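Local structure of putative capsular polysaccharide biosynthesis protein (6EWJ) at residues A[39-44]-A[270-275]; A[53-58]-A[214-219]; A[58-63]-A[264-269]; A[233-238]-A[259-264]; A[240-245]-A[253-258]. The protein is probably a pyridoxal phosphate-dependent sugar aminotransferase of the DegT/DnrJ/EryC1 family, essential in pneumococcal teichoic acid biosynthesis. One frame throughout, in Å; residues are numbered along the deposited sequence.

Contact 1 of 5, residues A[39-44]-A[270-275]; sequences GPKTKE and MASLGL
Gly-39 holds the N-cap position and Pro-40 opens helix 40-53, whose first turn packs against helix 268-299; the axes of the two short segments pass 8.4 Å apart at 40°. Lys-41 and Leu-275 have the largest shares of the contact. The CG of Lys-41 lies anti to the carbonyl carbon (chi1 -64°), so the chain runs out across Leu-275 at about a right angle, and Lys-41 CB stands 4.1 Å from Leu-275 CD1. Farther along, Lys-41 CD touches Ser-272 OG at 3.1 Å. Beyond this the chain bends at chi4 and NZ forms a salt bridge with Asp-29. At Thr-42 the helices come closest, CA to CA of Ala-271 at 5.0 Å, and Thr-42 OG1 sits 3.4 Å from Ala-271 CB. Glu-44 closes the turn: its CG meets Leu-275 CD2 at 4.0 Å, while its carboxylate turns to Arg-47. No hydrogen bond crosses between the segments. Ser-272 OG is bonded to Thr-30 of helix 21-31, and Asp-268 binds the backbone N of Lys-41 and Thr-42. The chemistry is therefore divided: methyl and methylene groups, with two hydroxyl oxygens lying against carbon, make the interface, a small alanine permits the near approach, and the polar ends find partners outside it.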
# COMPACT_ATOMS: atom_id res chain seq x y z
N GLY A 39 -8.26 12.09 -3.53
CA GLY A 39 -9.10 13.16 -4.08
C GLY A 39 -8.59 14.55 -3.70
O GLY A 39 -7.37 14.71 -3.48
N PRO A 40 -9.49 15.55 -3.69
CA PRO A 40 -9.05 16.95 -3.44
C PRO A 40 -8.41 17.17 -2.08
O PRO A 40 -7.47 17.92 -1.99
CB PRO A 40 -10.34 17.79 -3.57
CG PRO A 40 -11.43 16.86 -3.97
CD PRO A 40 -10.94 15.43 -3.90
N LYS A 41 -8.89 16.46 -1.05
CA LYS A 41 -8.28 16.58 0.29
C LYS A 41 -6.84 16.10 0.33
O LYS A 41 -6.00 16.72 0.98
CB LYS A 41 -9.12 15.89 1.37
CG LYS A 41 -10.50 16.54 1.55
CD LYS A 41 -11.06 16.19 2.92
CE LYS A 41 -12.55 16.45 3.13
NZ LYS A 41 -13.00 17.67 2.45
N THR A 42 -6.54 15.02 -0.38
CA THR A 42 -5.15 14.55 -0.50
C THR A 42 -4.23 15.60 -1.17
O THR A 42 -3.18 15.90 -0.67
CB THR A 42 -5.04 13.14 -1.14
OG1 THR A 42 -5.71 12.21 -0.29
CG2 THR A 42 -3.60 12.70 -1.30
N LYS A 43 -4.71 16.22 -2.25
CA LYS A 43 -3.97 17.28 -2.94
C LYS A 43 -3.80 18.49 -2.01
O LYS A 43 -2.72 19.05 -1.93
CB LYS A 43 -4.61 17.66 -4.30
CG LYS A 43 -4.88 16.47 -5.25
CD LYS A 43 -3.78 15.41 -5.27
CE LYS A 43 -4.00 14.35 -6.34
NZ LYS A 43 -3.07 13.18 -6.30
N GLU A 44 -4.82 18.84 -1.26
CA GLU A 44 -4.75 19.99 -0.34
C GLU A 44 -3.77 19.65 0.79
O GLU A 44 -2.99 20.51 1.17
CB GLU A 44 -6.13 20.36 0.22
CG GLU A 44 -6.20 21.53 1.20
CD GLU A 44 -5.87 22.90 0.61
OE1 GLU A 44 -5.61 23.03 -0.61
OE2 GLU A 44 -5.82 23.87 1.39
N MET A 270 -7.89 9.30 5.01
CA MET A 270 -6.61 9.57 5.73
C MET A 270 -6.22 11.04 5.60
O MET A 270 -5.75 11.66 6.60
CB MET A 270 -5.50 8.72 5.16
CG MET A 270 -5.38 7.32 5.79
SD MET A 270 -6.94 6.49 5.94
CE MET A 270 -7.30 6.16 4.29
N ALA A 271 -6.36 11.63 4.39
CA ALA A 271 -5.96 13.05 4.22
C ALA A 271 -6.78 13.98 5.14
O ALA A 271 -6.28 15.00 5.65
CB ALA A 271 -6.04 13.51 2.78
N SER A 272 -8.04 13.59 5.39
CA SER A 272 -8.96 14.34 6.28
C SER A 272 -8.35 14.43 7.68
O SER A 272 -8.29 15.51 8.27
CB SER A 272 -10.35 13.71 6.30
OG SER A 272 -11.09 14.04 5.13
N LEU A 273 -7.89 13.30 8.20
CA LEU A 273 -7.21 13.26 9.47
C LEU A 273 -6.00 14.16 9.46
O LEU A 273 -5.81 14.94 10.40
CB LEU A 273 -6.81 11.82 9.82
CG LEU A 273 -7.93 10.79 10.05
CD1 LEU A 273 -7.26 9.40 10.25
CD2 LEU A 273 -8.78 11.14 11.22
N GLY A 274 -5.24 14.09 8.38
CA GLY A 274 -4.04 14.88 8.21
C GLY A 274 -4.26 16.36 8.22
O GLY A 274 -3.51 17.09 8.84
N LEU A 275 -5.32 16.83 7.57
CA LEU A 275 -5.58 18.27 7.49
C LEU A 275 -5.81 18.88 8.88
O LEU A 275 -5.34 19.99 9.17
CB LEU A 275 -6.78 18.56 6.59
CG LEU A 275 -6.61 18.29 5.10
CD1 LEU A 275 -7.95 18.35 4.38
CD2 LEU A 275 -5.62 19.25 4.45

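Contact 2 of 5, residues A[53-58]-A[214-219]; sequences TQTPKT and SATWKA
Thr-216 OG1 is the best-held polar atom, gripped by two short contacts from segment 53-58. It donates to Lys-57 O at 2.6 Å, approaching from above the carbonyl plane, 27° out of it. Thr-55 OG1 meets it tip to tip at 2.8 Å, and Thr-55 OG1 in turn is hydrogen-bonded to Thr-53 OG1, also at 2.8 Å, so three threonine hydroxyls and a carbonyl form a buried chain. The torsions set this up: OG1 of Thr-216 lies anti to its backbone N (chi1 -167°) and reaches across to segment 53-58, whereas OG1 of Thr-55 takes the crowded position between backbone N and carbonyl carbon. Thr-55 CG2 is thereby turned onto Trp-217 O, 3.2 Å away.

On the other side of the strand the Trp-217 indole lies beside Lys-57, the two side chains pointing the same way, with Lys-57 CB 3.6 Å from Trp-217 CZ2. Pro-56 crosses the pyrrole part of the indole obliquely. Both polar ends are anchored on helix 225-236, Trp-217 NE1 by Asp-225 and Lys-57 NZ by Glu-226. Toward the start of strand 213-217, Thr-58 CG2 packs on Ser-214 CB at 3.7 Å, while Thr-58 OG1 bonds to Ser-50.

Gln-54, with positive phi, is the C-prime residue of a Schellman motif that ends helix 40-53 and turns the chain toward strand 58-61. The threonine chain ties this connection to strand 213-217, the antiparallel neighbour of outermost strand 58-61 in the seven-stranded mixed sheet of the PLP-dependent aminotransferase fold.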
# COMPACT_ATOMS: atom_id res chain seq x y z
N THR A 53 6.87 22.12 5.35
CA THR A 53 8.24 21.61 5.25
C THR A 53 9.14 22.46 4.35
O THR A 53 10.33 22.14 4.19
CB THR A 53 8.31 20.12 4.77
OG1 THR A 53 7.74 20.00 3.47
CG2 THR A 53 7.65 19.17 5.77
N GLN A 54 8.60 23.55 3.78
CA GLN A 54 9.35 24.44 2.89
C GLN A 54 9.97 23.69 1.71
O GLN A 54 11.14 23.87 1.36
CB GLN A 54 10.40 25.26 3.66
CG GLN A 54 9.73 26.17 4.68
CD GLN A 54 10.68 27.05 5.45
OE1 GLN A 54 11.75 27.41 4.98
NE2 GLN A 54 10.31 27.38 6.68
N THR A 55 9.14 22.85 1.09
CA THR A 55 9.53 22.13 -0.12
C THR A 55 8.50 22.42 -1.17
O THR A 55 7.41 22.86 -0.83
CB THR A 55 9.59 20.60 0.13
OG1 THR A 55 8.39 20.18 0.79
CG2 THR A 55 10.80 20.25 0.95
N PRO A 56 8.84 22.20 -2.44
CA PRO A 56 7.90 22.63 -3.50
C PRO A 56 6.72 21.72 -3.68
O PRO A 56 5.62 22.19 -3.98
CB PRO A 56 8.77 22.70 -4.77
CG PRO A 56 9.94 21.86 -4.48
CD PRO A 56 10.18 21.96 -2.98
N LYS A 57 6.93 20.42 -3.49
CA LYS A 57 5.85 19.45 -3.73
C LYS A 57 5.97 18.33 -2.72
O LYS A 57 7.08 17.98 -2.34
CB LYS A 57 5.97 18.83 -5.11
CG LYS A 57 5.91 19.75 -6.30
CD LYS A 57 4.56 20.42 -6.50
CE LYS A 57 3.48 19.46 -6.99
NZ LYS A 57 2.33 20.25 -7.57
N THR A 58 4.81 17.78 -2.32
CA THR A 58 4.79 16.60 -1.45
C THR A 58 3.87 15.53 -2.08
O THR A 58 2.85 15.88 -2.72
CB THR A 58 4.30 16.99 -0.07
OG1 THR A 58 5.20 17.99 0.45
CG2 THR A 58 4.26 15.81 0.87
N SER A 214 4.56 10.39 3.64
CA SER A 214 4.83 11.19 2.47
C SER A 214 6.27 11.14 2.03
O SER A 214 7.17 10.89 2.85
CB SER A 214 4.39 12.67 2.74
OG SER A 214 5.28 13.31 3.67
N ALA A 215 6.47 11.48 0.77
CA ALA A 215 7.77 11.79 0.17
C ALA A 215 7.81 13.24 -0.28
O ALA A 215 6.87 13.76 -0.90
CB ALA A 215 8.02 10.93 -1.04
N THR A 216 8.92 13.89 -0.00
CA THR A 216 9.19 15.18 -0.56
C THR A 216 10.69 15.31 -0.86
O THR A 216 11.47 14.39 -0.59
CB THR A 216 8.66 16.30 0.38
OG1 THR A 216 8.67 17.57 -0.30
CG2 THR A 216 9.50 16.38 1.68
N TRP A 217 11.06 16.48 -1.40
CA TRP A 217 12.41 16.75 -1.81
C TRP A 217 12.68 18.23 -1.68
O TRP A 217 11.80 19.06 -1.89
CB TRP A 217 12.69 16.28 -3.25
CG TRP A 217 11.76 16.84 -4.29
CD1 TRP A 217 11.95 18.00 -5.04
CD2 TRP A 217 10.53 16.28 -4.70
NE1 TRP A 217 10.87 18.18 -5.89
CE2 TRP A 217 9.99 17.13 -5.70
CE3 TRP A 217 9.80 15.15 -4.30
CZ2 TRP A 217 8.77 16.86 -6.31
CZ3 TRP A 217 8.56 14.89 -4.92
CH2 TRP A 217 8.07 15.75 -5.90
N LYS A 218 13.92 18.58 -1.37
CA LYS A 218 14.24 19.99 -1.28
C LYS A 218 14.38 20.60 -2.68
O LYS A 218 14.75 19.93 -3.64
CB LYS A 218 15.45 20.21 -0.37
CG LYS A 218 16.81 20.00 -0.99
CD LYS A 218 17.86 20.26 0.09
CE LYS A 218 19.27 20.15 -0.46
NZ LYS A 218 20.21 20.23 0.69
N ALA A 219 14.06 21.89 -2.78
CA ALA A 219 14.19 22.61 -4.03
C ALA A 219 15.61 22.44 -4.56
O ALA A 219 16.57 22.61 -3.82
CB ALA A 219 13.86 24.10 -3.84

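Contact 3 of 5, residues A[58-63]-A[264-269]; sequences TVCLNS and CNMTDI
A buried backbone crossing joins the end of strand 58-61, an outermost strand of the large mixed sheet of the PLP-dependent aminotransferase fold, to the extended chain leading into helix 268-299. One direct hydrogen bond spans it: Asn-62 N donates to Cys-264 O at 2.8 Å. The bond is bent, 138° at the hydrogen, and the donor stands above the carbonyl plane. The same carbonyl oxygen lies 3.3 Å from Leu-61 CB.

Met-266 fills the other half. Its CG is anti to the backbone N (chi1 -175°) and the chain stays extended until chi3, where it bends to bring SD beside Cys-60 CB, 3.8 Å away, and CE to 3.4 Å from Leu-61 O. Leu-45 of helix 40-53 packs on both Cys-60 and Met-266. The Asn-62 amide lies along Cys-264, with ND2 3.4 Å from Cys-264 CA.

Ser-63, at the N-cap of helix 64-74, bonds Ala-66 N; the next residues, Ala-64 and Thr-65, belong to the pyridoxal phosphate site, which holds no cofactor in this chain. The subunit boundary is also near: Asn-62 packs on Asn-62 of the second subunit, and Asn-265 bonds to Thr-38 and to Glu-211 of the second subunit.

Two waters complete the polar links. One accepts from Asn-62 ND2 and donates to Asn-265 O; the other takes the N-H of Met-266 and donates to Cys-60 O at 2.6 Å.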
# COMPACT_ATOMS: atom_id res chain seq x y z
N THR A 58 4.81 17.78 -2.32
CA THR A 58 4.79 16.60 -1.45
C THR A 58 3.87 15.53 -2.08
O THR A 58 2.85 15.88 -2.72
CB THR A 58 4.30 16.99 -0.07
OG1 THR A 58 5.20 17.99 0.45
CG2 THR A 58 4.26 15.81 0.87
N VAL A 59 4.26 14.28 -1.92
CA VAL A 59 3.50 13.11 -2.43
C VAL A 59 3.04 12.34 -1.22
O VAL A 59 3.86 11.80 -0.47
CB VAL A 59 4.35 12.22 -3.32
CG1 VAL A 59 3.52 11.02 -3.83
CG2 VAL A 59 4.92 13.01 -4.47
N CYS A 60 1.75 12.38 -0.97
CA CYS A 60 1.17 11.75 0.21
C CYS A 60 0.85 10.31 -0.20
O CYS A 60 0.31 10.07 -1.29
CB CYS A 60 -0.09 12.42 0.66
SG CYS A 60 0.23 13.83 1.73
N LEU A 61 1.26 9.37 0.66
CA LEU A 61 1.15 7.95 0.35
C LEU A 61 0.66 7.19 1.59
O LEU A 61 0.38 7.78 2.66
CB LEU A 61 2.52 7.44 -0.09
CG LEU A 61 3.23 8.09 -1.29
CD1 LEU A 61 4.69 7.71 -1.35
CD2 LEU A 61 2.54 7.72 -2.55
N ASN A 62 0.58 5.86 1.49
CA ASN A 62 -0.04 5.07 2.59
C ASN A 62 0.85 4.64 3.74
O ASN A 62 0.35 4.08 4.71
CB ASN A 62 -0.84 3.86 2.04
CG ASN A 62 0.05 2.74 1.51
OD1 ASN A 62 1.28 2.72 1.70
ND2 ASN A 62 -0.57 1.81 0.78
N SER A 63 2.15 4.92 3.63
CA SER A 63 3.12 4.66 4.69
C SER A 63 4.41 5.38 4.36
O SER A 63 4.64 5.76 3.18
CB SER A 63 3.42 3.14 4.90
OG SER A 63 4.23 2.62 3.87
N CYS A 264 0.06 2.44 -3.58
CA CYS A 264 0.26 3.00 -2.27
C CYS A 264 -0.15 4.43 -2.11
O CYS A 264 0.39 5.14 -1.26
CB CYS A 264 1.73 2.81 -1.86
SG CYS A 264 2.92 3.44 -3.05
N ASN A 265 -1.20 4.80 -2.81
CA ASN A 265 -1.84 6.13 -2.70
C ASN A 265 -2.55 6.32 -1.37
O ASN A 265 -2.86 5.34 -0.67
CB ASN A 265 -2.85 6.33 -3.84
CG ASN A 265 -3.90 5.26 -3.87
OD1 ASN A 265 -3.59 4.04 -3.95
ND2 ASN A 265 -5.16 5.64 -3.85
N MET A 266 -2.67 7.60 -0.98
CA MET A 266 -3.41 8.05 0.22
C MET A 266 -4.85 8.37 -0.10
O MET A 266 -5.13 9.03 -1.13
CB MET A 266 -2.74 9.30 0.85
CG MET A 266 -3.44 9.69 2.13
SD MET A 266 -2.87 11.18 2.94
CE MET A 266 -1.44 10.41 3.75
N THR A 267 -5.76 7.89 0.74
CA THR A 267 -7.16 8.18 0.56
C THR A 267 -7.49 9.55 1.19
O THR A 267 -6.80 10.00 2.13
CB THR A 267 -8.07 7.15 1.23
OG1 THR A 267 -7.83 7.16 2.64
CG2 THR A 267 -7.87 5.72 0.71
N ASP A 268 -8.59 10.12 0.75
CA ASP A 268 -9.10 11.36 1.36
C ASP A 268 -9.59 11.16 2.79
O ASP A 268 -9.71 12.10 3.55
CB ASP A 268 -10.21 12.00 0.47
CG ASP A 268 -9.65 12.99 -0.55
OD1 ASP A 268 -8.45 12.97 -0.91
OD2 ASP A 268 -10.44 13.84 -1.00
N ILE A 269 -9.89 9.89 3.14
CA ILE A 269 -10.24 9.51 4.50
C ILE A 269 -9.05 9.83 5.40
O ILE A 269 -9.16 10.62 6.37
CB ILE A 269 -10.66 8.05 4.61
CG1 ILE A 269 -12.00 7.85 3.91
CG2 ILE A 269 -10.78 7.63 6.07
CD1 ILE A 269 -12.38 6.41 3.67
O HOH W 1 -1.68 9.72 -2.91
O HOH W 2 -3.41 2.80 0.09

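Contact 4 of 5, residues A[233-238]-A[259-264]; sequences QILSLH and TPAYKC
His-238 and Leu-235 bury the most surface, followed by Ser-236, in a backbone-bridged crossing at the dimer interface of this PLP-dependent aminotransferase fold. Three backbone hydrogen bonds join the C-terminal end of helix 225-236 and the residues after it to the irregular segment 259-264, which has an inverse gamma turn at Pro-260. Leu-235 O accepts from Tyr-262 N at 2.9 Å, and Leu-235 CD2 rests against both Thr-259 CG2 and Ala-261 CB. Ser-236 O takes Cys-264 N, also at 2.9 Å, in the carbonyl plane on a lone pair, the straightest of the three at 161°. Its hydroxyl turns back to Gln-233 O at 2.7 Å, while CB touches Cys-264 SG. Two successive carbonyls thus find donors in segment 259-264.

His-238 N donates to Tyr-262 O at 2.7 Å, nearly along the C=O axis. That oxygen also lies over one face of the imidazole. Lys-263 crosses the ring obliquely, its CD 3.6 Å from His-238 NE2; its NZ bonds to Asn-265 of the same chain and forms a salt bridge with Glu-211 of the second subunit. Tyr-90 of the second subunit meets the imidazole edge-to-face. In the plane of the ring, a water lies 2.9 Å from His-238 ND1 and donates to Ala-261 O.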
# COMPACT_ATOMS: atom_id res chain seq x y z
N GLN A 233 3.61 9.82 -8.54
CA GLN A 233 2.19 9.54 -8.71
C GLN A 233 1.98 8.28 -9.50
O GLN A 233 1.20 7.41 -9.08
CB GLN A 233 1.45 10.71 -9.39
CG GLN A 233 1.15 11.86 -8.46
CD GLN A 233 0.35 11.52 -7.21
OE1 GLN A 233 0.60 12.11 -6.15
NE2 GLN A 233 -0.58 10.59 -7.30
N ILE A 234 2.72 8.17 -10.60
CA ILE A 234 2.66 7.06 -11.53
C ILE A 234 3.09 5.74 -10.87
O ILE A 234 2.43 4.70 -10.99
CB ILE A 234 3.50 7.39 -12.77
CG1 ILE A 234 2.76 8.39 -13.67
CG2 ILE A 234 3.80 6.16 -13.64
CD1 ILE A 234 1.87 9.41 -12.98
N LEU A 235 4.16 5.81 -10.06
CA LEU A 235 4.61 4.61 -9.35
C LEU A 235 3.66 4.17 -8.25
O LEU A 235 3.60 2.97 -7.94
CB LEU A 235 6.02 4.79 -8.75
CG LEU A 235 7.15 5.03 -9.75
CD1 LEU A 235 8.49 5.15 -9.06
CD2 LEU A 235 7.22 3.98 -10.85
N SER A 236 2.95 5.11 -7.65
CA SER A 236 2.04 4.84 -6.54
C SER A 236 0.68 4.29 -6.99
O SER A 236 -0.09 3.76 -6.16
CB SER A 236 1.79 6.11 -5.74
OG SER A 236 0.90 6.99 -6.41
N LEU A 237 0.37 4.43 -8.29
CA LEU A 237 -0.94 4.10 -8.82
C LEU A 237 -0.85 3.35 -10.15
O LEU A 237 -1.34 3.81 -11.22
CB LEU A 237 -1.77 5.39 -9.00
CG LEU A 237 -2.48 5.95 -7.77
CD1 LEU A 237 -2.88 7.41 -8.00
CD2 LEU A 237 -3.70 5.07 -7.43
N HIS A 238 -0.16 2.20 -10.07
CA HIS A 238 -0.15 1.18 -11.10
C HIS A 238 0.62 1.53 -12.37
O HIS A 238 0.53 0.83 -13.39
CB HIS A 238 -1.59 0.76 -11.48
CG HIS A 238 -2.36 0.14 -10.35
ND1 HIS A 238 -1.97 -1.03 -9.75
CD2 HIS A 238 -3.55 0.47 -9.79
CE1 HIS A 238 -2.87 -1.38 -8.84
NE2 HIS A 238 -3.83 -0.47 -8.84
N THR A 259 4.73 1.44 -16.71
CA THR A 259 5.56 0.46 -16.03
C THR A 259 4.61 -0.31 -15.11
O THR A 259 3.64 0.28 -14.65
CB THR A 259 6.71 1.20 -15.26
OG1 THR A 259 7.64 0.27 -14.74
CG2 THR A 259 6.18 1.96 -14.14
N PRO A 260 4.90 -1.59 -14.80
CA PRO A 260 3.97 -2.32 -13.92
C PRO A 260 4.24 -1.96 -12.45
O PRO A 260 4.90 -2.72 -11.74
CB PRO A 260 4.30 -3.80 -14.22
CG PRO A 260 5.41 -3.78 -15.23
CD PRO A 260 6.06 -2.44 -15.13
N ALA A 261 3.69 -0.83 -12.01
CA ALA A 261 4.05 -0.23 -10.74
C ALA A 261 3.12 -0.65 -9.58
O ALA A 261 2.66 -1.80 -9.58
CB ALA A 261 4.16 1.27 -10.90
N TYR A 262 2.94 0.19 -8.57
CA TYR A 262 2.61 -0.23 -7.20
C TYR A 262 1.27 0.43 -6.82
O TYR A 262 0.58 1.04 -7.69
CB TYR A 262 3.76 0.09 -6.20
CG TYR A 262 5.04 -0.44 -6.72
CD1 TYR A 262 5.42 -1.76 -6.48
CD2 TYR A 262 5.85 0.34 -7.56
CE1 TYR A 262 6.59 -2.29 -7.06
CE2 TYR A 262 6.99 -0.17 -8.13
CZ TYR A 262 7.33 -1.49 -7.91
OH TYR A 262 8.46 -1.96 -8.52
N LYS A 263 0.89 0.30 -5.56
CA LYS A 263 -0.44 0.65 -5.13
C LYS A 263 -0.27 1.14 -3.72
O LYS A 263 -0.41 0.38 -2.76
CB LYS A 263 -1.36 -0.60 -5.27
CG LYS A 263 -2.78 -0.40 -4.87
CD LYS A 263 -3.42 0.83 -5.53
CE LYS A 263 -4.88 1.00 -5.11
NZ LYS A 263 -5.41 2.36 -5.37
N CYS A 264 0.06 2.44 -3.58
CA CYS A 264 0.26 3.00 -2.27
C CYS A 264 -0.15 4.43 -2.11
O CYS A 264 0.39 5.14 -1.26
CB CYS A 264 1.73 2.81 -1.86
SG CYS A 264 2.92 3.44 -3.05
O HOH W 3 0.20 -2.50 -10.92

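Contact 5 of 5, residues A[240-245]-A[253-258]; sequences QTKDAL and WEYDIV
The tight part of this contact is a two-residue antiparallel pairing of strands 240-241 and 256-257. Thr-241 and Asp-256 form its hydrogen-bonded pair: Thr-241 N donates to Asp-256 O and Asp-256 N to Thr-241 O, both at 3.0 Å and both nearly straight. Gln-240 and Ile-257 form the adjoining non-hydrogen-bonded pair, where Ile-257 CD1 packs 3.7 Å from Gln-240 CA.

On the Gln-240 side the amide stacks on Tyr-255. With CG anti to the backbone N (chi1 -174°) and the chain extended, the amide comes to lie 9° from parallel to the ring. Gln-240 OE1 stands over the centre of the Tyr-255 ring, 3.4 Å above its plane, and CD lies above CG of the tyrosine. Thr-241 and Asp-256 point the same way on the other side, and Thr-241 OG1 touches Val-258 CG1.

Past Thr-241 the chains loosen. Lys-242 lays CG and CD along Glu-254 O, then bends at chi4 so that NZ makes only a weak bond to Trp-253 O at 3.4 Å. Beyond it a water bridges Asp-243 N and Glu-254 O, accepting from the first and donating to the second. Exposed Asp-243 caps helix 244-248 through Ala-246 N.

This small two-stranded antiparallel sheet projects from the end of helix 225-236, whose Ile-234 packs on Thr-241 and Val-258. Segment 253-258 is held by the second subunit, with Lys-352 of that chain bound to Glu-254 and Thr-358 of that chain bonded to Asp-256.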
# COMPACT_ATOMS: atom_id res chain seq x y z
N GLN A 240 -0.11 4.12 -14.13
CA GLN A 240 -1.17 4.62 -14.99
C GLN A 240 -0.90 6.08 -15.34
O GLN A 240 -0.52 6.87 -14.47
CB GLN A 240 -2.56 4.44 -14.35
CG GLN A 240 -3.70 4.83 -15.30
CD GLN A 240 -5.11 4.44 -14.86
OE1 GLN A 240 -5.40 3.26 -14.65
NE2 GLN A 240 -5.98 5.42 -14.71
N THR A 241 -1.04 6.42 -16.61
CA THR A 241 -0.95 7.83 -17.10
C THR A 241 -2.08 8.11 -18.08
O THR A 241 -2.60 7.17 -18.70
CB THR A 241 0.38 8.11 -17.87
OG1 THR A 241 0.42 7.32 -19.07
CG2 THR A 241 1.60 7.76 -17.03
N LYS A 242 -2.44 9.39 -18.21
CA LYS A 242 -3.35 9.87 -19.23
C LYS A 242 -2.73 11.06 -19.94
O LYS A 242 -2.11 11.92 -19.29
CB LYS A 242 -4.69 10.28 -18.64
CG LYS A 242 -5.46 9.19 -17.89
CD LYS A 242 -6.96 9.46 -17.93
CE LYS A 242 -7.67 8.72 -16.78
NZ LYS A 242 -8.12 7.39 -17.14
N ASP A 243 -2.88 11.11 -21.25
CA ASP A 243 -2.32 12.23 -22.04
C ASP A 243 -3.30 13.43 -22.08
O ASP A 243 -4.41 13.35 -21.53
CB ASP A 243 -1.78 11.77 -23.41
CG ASP A 243 -2.81 11.11 -24.30
OD1 ASP A 243 -4.03 11.41 -24.22
OD2 ASP A 243 -2.38 10.25 -25.11
N ALA A 244 -2.82 14.54 -22.61
CA ALA A 244 -3.58 15.79 -22.60
C ALA A 244 -4.94 15.61 -23.30
O ALA A 244 -5.97 16.02 -22.78
CB ALA A 244 -2.80 16.92 -23.28
N LEU A 245 -4.91 14.98 -24.46
CA LEU A 245 -6.13 14.69 -25.23
C LEU A 245 -7.14 13.87 -24.42
O LEU A 245 -8.29 14.28 -24.33
CB LEU A 245 -5.77 13.97 -26.52
CG LEU A 245 -6.90 13.70 -27.51
CD1 LEU A 245 -7.43 15.02 -28.07
CD2 LEU A 245 -6.36 12.81 -28.61
N TRP A 253 -11.79 8.12 -20.41
CA TRP A 253 -11.50 6.72 -20.00
C TRP A 253 -10.07 6.29 -20.33
O TRP A 253 -9.50 5.52 -19.61
CB TRP A 253 -12.55 5.75 -20.63
CG TRP A 253 -12.45 5.66 -22.10
CD1 TRP A 253 -13.10 6.44 -23.00
CD2 TRP A 253 -11.65 4.75 -22.85
NE1 TRP A 253 -12.73 6.11 -24.26
CE2 TRP A 253 -11.86 5.05 -24.21
CE3 TRP A 253 -10.75 3.71 -22.51
CZ2 TRP A 253 -11.21 4.36 -25.26
CZ3 TRP A 253 -10.11 3.01 -23.54
CH2 TRP A 253 -10.36 3.36 -24.92
N GLU A 254 -9.51 6.75 -21.45
CA GLU A 254 -8.31 6.14 -21.98
C GLU A 254 -7.03 6.45 -21.19
O GLU A 254 -6.77 7.59 -20.86
CB GLU A 254 -8.16 6.43 -23.47
CG GLU A 254 -7.27 5.42 -24.11
CD GLU A 254 -7.12 5.56 -25.58
OE1 GLU A 254 -7.82 6.41 -26.18
OE2 GLU A 254 -6.28 4.80 -26.12
N TYR A 255 -6.29 5.41 -20.87
CA TYR A 255 -5.03 5.53 -20.13
C TYR A 255 -4.07 4.54 -20.71
O TYR A 255 -4.47 3.67 -21.50
CB TYR A 255 -5.21 5.25 -18.64
CG TYR A 255 -5.71 3.86 -18.29
CD1 TYR A 255 -4.82 2.78 -18.18
CD2 TYR A 255 -7.06 3.63 -17.97
CE1 TYR A 255 -5.28 1.52 -17.84
CE2 TYR A 255 -7.51 2.37 -17.58
CZ TYR A 255 -6.63 1.33 -17.53
OH TYR A 255 -7.06 0.05 -17.18
N ASP A 256 -2.81 4.69 -20.31
CA ASP A 256 -1.77 3.77 -20.60
C ASP A 256 -1.17 3.32 -19.25
O ASP A 256 -1.37 3.96 -18.24
CB ASP A 256 -0.73 4.49 -21.48
CG ASP A 256 0.31 3.54 -22.07
OD1 ASP A 256 0.17 2.29 -22.00
OD2 ASP A 256 1.29 4.06 -22.63
N ILE A 257 -0.44 2.23 -19.27
CA ILE A 257 0.32 1.77 -18.12
C ILE A 257 1.77 1.81 -18.61
O ILE A 257 2.10 1.11 -19.54
CB ILE A 257 -0.11 0.34 -17.73
CG1 ILE A 257 -1.60 0.34 -17.35
CG2 ILE A 257 0.77 -0.25 -16.64
CD1 ILE A 257 -1.97 1.19 -16.14
N VAL A 258 2.62 2.62 -17.98
CA VAL A 258 3.98 2.82 -18.53
C VAL A 258 5.02 1.91 -17.91
O VAL A 258 6.02 1.59 -18.53
CB VAL A 258 4.48 4.29 -18.48
CG1 VAL A 258 3.62 5.15 -19.40
CG2 VAL A 258 4.55 4.81 -17.05
O HOH W 4 -4.35 8.66 -22.23

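Contacts 2 and 3 are the buried ones; they share Thr-58 and join where Val-59 bonds to Ala-215. Together they fix both ends of strand 58-61, contact 2 by a chain of hydroxyls, contact 3 by one backbone bond, two waters and a methionine. Contacts 1 and 4 are partly buried. Contact 1 uses the helices flanking these pieces, 40-53 and 268-299, and relies on apolar packing; Asp-268 ties it to contact 3. Contact 4, built on backbone bonds, has Cys-264 in common with contact 3. Contact 5, about 13 Å from contact 4 between centres, is the surface member, a small strand pair. Contacts 1, 3, 4 and 5 touch the second subunit; contact 2 does not.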